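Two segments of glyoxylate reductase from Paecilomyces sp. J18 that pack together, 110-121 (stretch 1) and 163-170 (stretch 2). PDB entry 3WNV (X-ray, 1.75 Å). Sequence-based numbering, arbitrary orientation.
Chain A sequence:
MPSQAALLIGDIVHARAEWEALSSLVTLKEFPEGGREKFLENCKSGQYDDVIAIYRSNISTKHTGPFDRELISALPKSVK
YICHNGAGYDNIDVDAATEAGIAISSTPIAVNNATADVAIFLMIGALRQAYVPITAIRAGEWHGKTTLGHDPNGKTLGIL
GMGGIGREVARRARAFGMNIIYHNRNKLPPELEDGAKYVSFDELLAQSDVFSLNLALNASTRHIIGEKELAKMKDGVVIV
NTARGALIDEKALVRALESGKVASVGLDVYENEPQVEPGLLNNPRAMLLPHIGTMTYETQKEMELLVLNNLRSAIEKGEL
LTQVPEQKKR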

# COMPACT_ATOMS: atom_id res chain seq x y z
N ALA A 110 5.78 3.38 9.31
CA ALA A 110 7.04 3.33 8.65
C ALA A 110 6.89 3.71 7.18
O ALA A 110 7.78 4.24 6.62
CB ALA A 110 7.66 2.01 8.80
N VAL A 111 5.74 3.41 6.59
CA VAL A 111 5.54 3.69 5.16
C VAL A 111 5.12 5.13 4.89
O VAL A 111 5.11 5.55 3.72
CB VAL A 111 4.47 2.75 4.54
CG1 VAL A 111 4.81 1.28 4.76
CG2 VAL A 111 3.11 3.06 5.12
N ASN A 112 4.79 5.90 5.93
CA ASN A 112 4.04 7.14 5.71
C ASN A 112 4.80 8.20 4.90
O ASN A 112 4.24 8.79 3.97
CB ASN A 112 3.62 7.78 7.05
CG ASN A 112 2.54 6.99 7.78
OD1 ASN A 112 2.06 5.97 7.28
ND2 ASN A 112 2.16 7.46 8.99
N ASN A 113 6.04 8.47 5.28
CA ASN A 113 6.77 9.54 4.61
C ASN A 113 7.03 9.20 3.16
O ASN A 113 6.71 10.01 2.28
CB ASN A 113 8.10 9.83 5.29
CG ASN A 113 7.93 10.69 6.54
OD1 ASN A 113 7.09 11.58 6.58
ND2 ASN A 113 8.74 10.42 7.57
N ALA A 114 7.58 8.01 2.90
CA ALA A 114 7.95 7.68 1.51
C ALA A 114 6.75 7.68 0.57
O ALA A 114 6.83 8.20 -0.56
CB ALA A 114 8.63 6.32 1.47
N THR A 115 5.66 7.05 1.01
CA THR A 115 4.46 6.96 0.19
C THR A 115 3.92 8.34 -0.11
O THR A 115 3.56 8.61 -1.24
CB THR A 115 3.37 6.20 0.88
OG1 THR A 115 3.85 4.86 1.16
CG2 THR A 115 2.15 6.08 -0.03
N ALA A 116 3.86 9.21 0.90
CA ALA A 116 3.41 10.58 0.69
C ALA A 116 4.32 11.36 -0.24
O ALA A 116 3.83 12.17 -1.03
CB ALA A 116 3.25 11.32 2.06
N ASP A 117 5.63 11.14 -0.15
CA ASP A 117 6.61 11.78 -1.03
C ASP A 117 6.26 11.42 -2.47
O ASP A 117 6.21 12.32 -3.33
CB ASP A 117 8.07 11.35 -0.73
CG ASP A 117 8.52 11.75 0.64
OD1 ASP A 117 7.90 12.67 1.23
OD2 ASP A 117 9.51 11.14 1.15
N VAL A 118 5.95 10.15 -2.71
CA VAL A 118 5.64 9.71 -4.07
C VAL A 118 4.25 10.24 -4.50
O VAL A 118 4.07 10.63 -5.62
CB VAL A 118 5.78 8.20 -4.22
CG1 VAL A 118 5.04 7.68 -5.45
CG2 VAL A 118 7.26 7.84 -4.33
N ALA A 119 3.31 10.31 -3.57
CA ALA A 119 1.97 10.86 -3.87
C ALA A 119 2.09 12.30 -4.35
O ALA A 119 1.42 12.69 -5.29
CB ALA A 119 1.12 10.84 -2.62
N ILE A 120 2.92 13.10 -3.68
CA ILE A 120 3.04 14.53 -4.10
C ILE A 120 3.81 14.61 -5.42
O ILE A 120 3.44 15.37 -6.32
CB ILE A 120 3.73 15.36 -3.02
CG1 ILE A 120 2.85 15.40 -1.74
CG2 ILE A 120 4.11 16.79 -3.52
CD1 ILE A 120 1.43 16.02 -1.89
N PHE A 121 4.86 13.81 -5.56
CA PHE A 121 5.57 13.71 -6.84
C PHE A 121 4.61 13.40 -7.96
O PHE A 121 4.58 14.12 -8.98
CB PHE A 121 6.72 12.70 -6.75
CG PHE A 121 7.47 12.51 -8.04
CD1 PHE A 121 8.50 13.37 -8.36
CD2 PHE A 121 7.19 11.45 -8.89
CE1 PHE A 121 9.24 13.23 -9.55
CE2 PHE A 121 7.92 11.27 -10.10
CZ PHE A 121 8.98 12.17 -10.42
N GLY A 163 -5.56 8.83 7.08
CA GLY A 163 -4.89 8.02 8.08
C GLY A 163 -3.49 8.55 8.15
O GLY A 163 -3.28 9.73 7.86
N GLY A 164 -2.54 7.69 8.51
CA GLY A 164 -1.17 8.13 8.67
C GLY A 164 -0.61 8.65 7.37
O GLY A 164 0.06 9.70 7.34
N ILE A 165 -0.85 7.92 6.28
CA ILE A 165 -0.34 8.36 4.98
C ILE A 165 -1.03 9.65 4.53
O ILE A 165 -0.37 10.58 4.10
CB ILE A 165 -0.47 7.30 3.91
CG1 ILE A 165 0.49 6.12 4.23
CG2 ILE A 165 -0.03 7.88 2.56
CD1 ILE A 165 0.16 4.82 3.47
N GLY A 166 -2.35 9.70 4.67
CA GLY A 166 -3.09 10.89 4.27
C GLY A 166 -2.67 12.14 5.01
O GLY A 166 -2.66 13.23 4.44
N ARG A 167 -2.35 12.00 6.29
CA ARG A 167 -1.93 13.15 7.07
C ARG A 167 -0.61 13.70 6.57
O ARG A 167 -0.41 14.92 6.56
CB ARG A 167 -1.82 12.84 8.56
CG ARG A 167 -3.10 13.01 9.35
CD ARG A 167 -2.81 12.85 10.86
NE ARG A 167 -2.38 11.48 11.21
CZ ARG A 167 -3.24 10.48 11.40
NH1 ARG A 167 -4.54 10.71 11.28
NH2 ARG A 167 -2.83 9.25 11.70
N GLU A 168 0.30 12.81 6.17
CA GLU A 168 1.59 13.23 5.62
C GLU A 168 1.40 13.81 4.21
O GLU A 168 2.10 14.77 3.84
CB GLU A 168 2.58 12.07 5.58
CG GLU A 168 3.01 11.60 6.93
CD GLU A 168 3.82 12.62 7.72
OE1 GLU A 168 4.35 13.62 7.16
OE2 GLU A 168 3.96 12.41 8.94
N VAL A 169 0.49 13.24 3.43
CA VAL A 169 0.16 13.90 2.13
C VAL A 169 -0.40 15.30 2.36
O VAL A 169 0.02 16.27 1.70
CB VAL A 169 -0.78 13.07 1.27
CG1 VAL A 169 -1.17 13.83 0.00
CG2 VAL A 169 -0.13 11.76 0.88
N ALA A 170 -1.32 15.42 3.32
CA ALA A 170 -1.95 16.72 3.61
C ALA A 170 -0.93 17.76 4.06
O ALA A 170 -1.02 18.92 3.66
CB ALA A 170 -3.05 16.56 4.67
O HOH W 1 3.64 9.73 10.10

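Two helical segments, one in each stretch, run in the same general sense and cross at -50°, their axes approaching to 8.4 Å. Residues four apart on one helix face residues four apart on the other: the CA atoms of Asn112 and Ile165 lie 4.6 Å apart, those of Ala116 and Val169 4.9 Å. No direct hydrogen bond joins the stretches; shape and apolar contact do most of the work, with a water bridge at the polar edge.

Reading along stretch 1, Val111 makes the first contact, its CG2 lying 3.8 Å from CD1 of Ile165. Val111 O accepts from both Thr115 N (3.1 Å) and Thr115 OG1 (2.9 Å).

Asn112 is a polar residue in a tight place. Its OD1 packs 3.4 Å from CG1 of Ile165, and its ND2 sits 3.4 Å from CA of Gly164. Glycine matters here: a CB on residue 164 would point toward stretch 1 and fall 2.5 Å from Asn112 ND2, a clash. ND2 also lies 3.5 Å from Gly164 O, but the angle is too poor for a hydrogen bond. Instead the amide donates to water 1 (ND2 to water O, 2.9 Å), which donates in turn to Glu168 OE2 (water O to OE2, 2.9 Å). The water thus links an amide and a carboxylate that do not bond directly, while nearer the backbones Asn112 CB lies 3.9 Å from Glu168 CG.

Asn113 starts away from stretch 2, yet its side chain brings OD1 to 3.5 Å from Glu168 OE1. Both atoms are acceptors, so this proximity is no bond; each finds a hydrogen bond with residues flanking the stretches.

One turn on from Val111, Thr115 points toward stretch 2. With OG1 tied back to Val111 O, its methyl CG2 meets Ile165 CG2 at 3.8 Å, so a nominally polar residue presents carbon to the interface.

At Ala116 the backbones are again near, and its CB, pointing toward stretch 2, contacts Val169 CG2 at 3.6 Å and Glu168 CB at 3.7 Å, the latter through the aliphatic base of a charged side chain. A turn further, Ala119 CB touches the same Val169 CG2 at 3.8 Å. Ile120 leaves its CA sideways but reaches back with CD1, 3.9 Å from Val169 CG1.

The rule is economical: Ala116 and Ala119 meet the branched Val169, Gly164 leaves room for the Asn112 amide, and water 1 pairs Asn112 ND2 with Glu168 OE2.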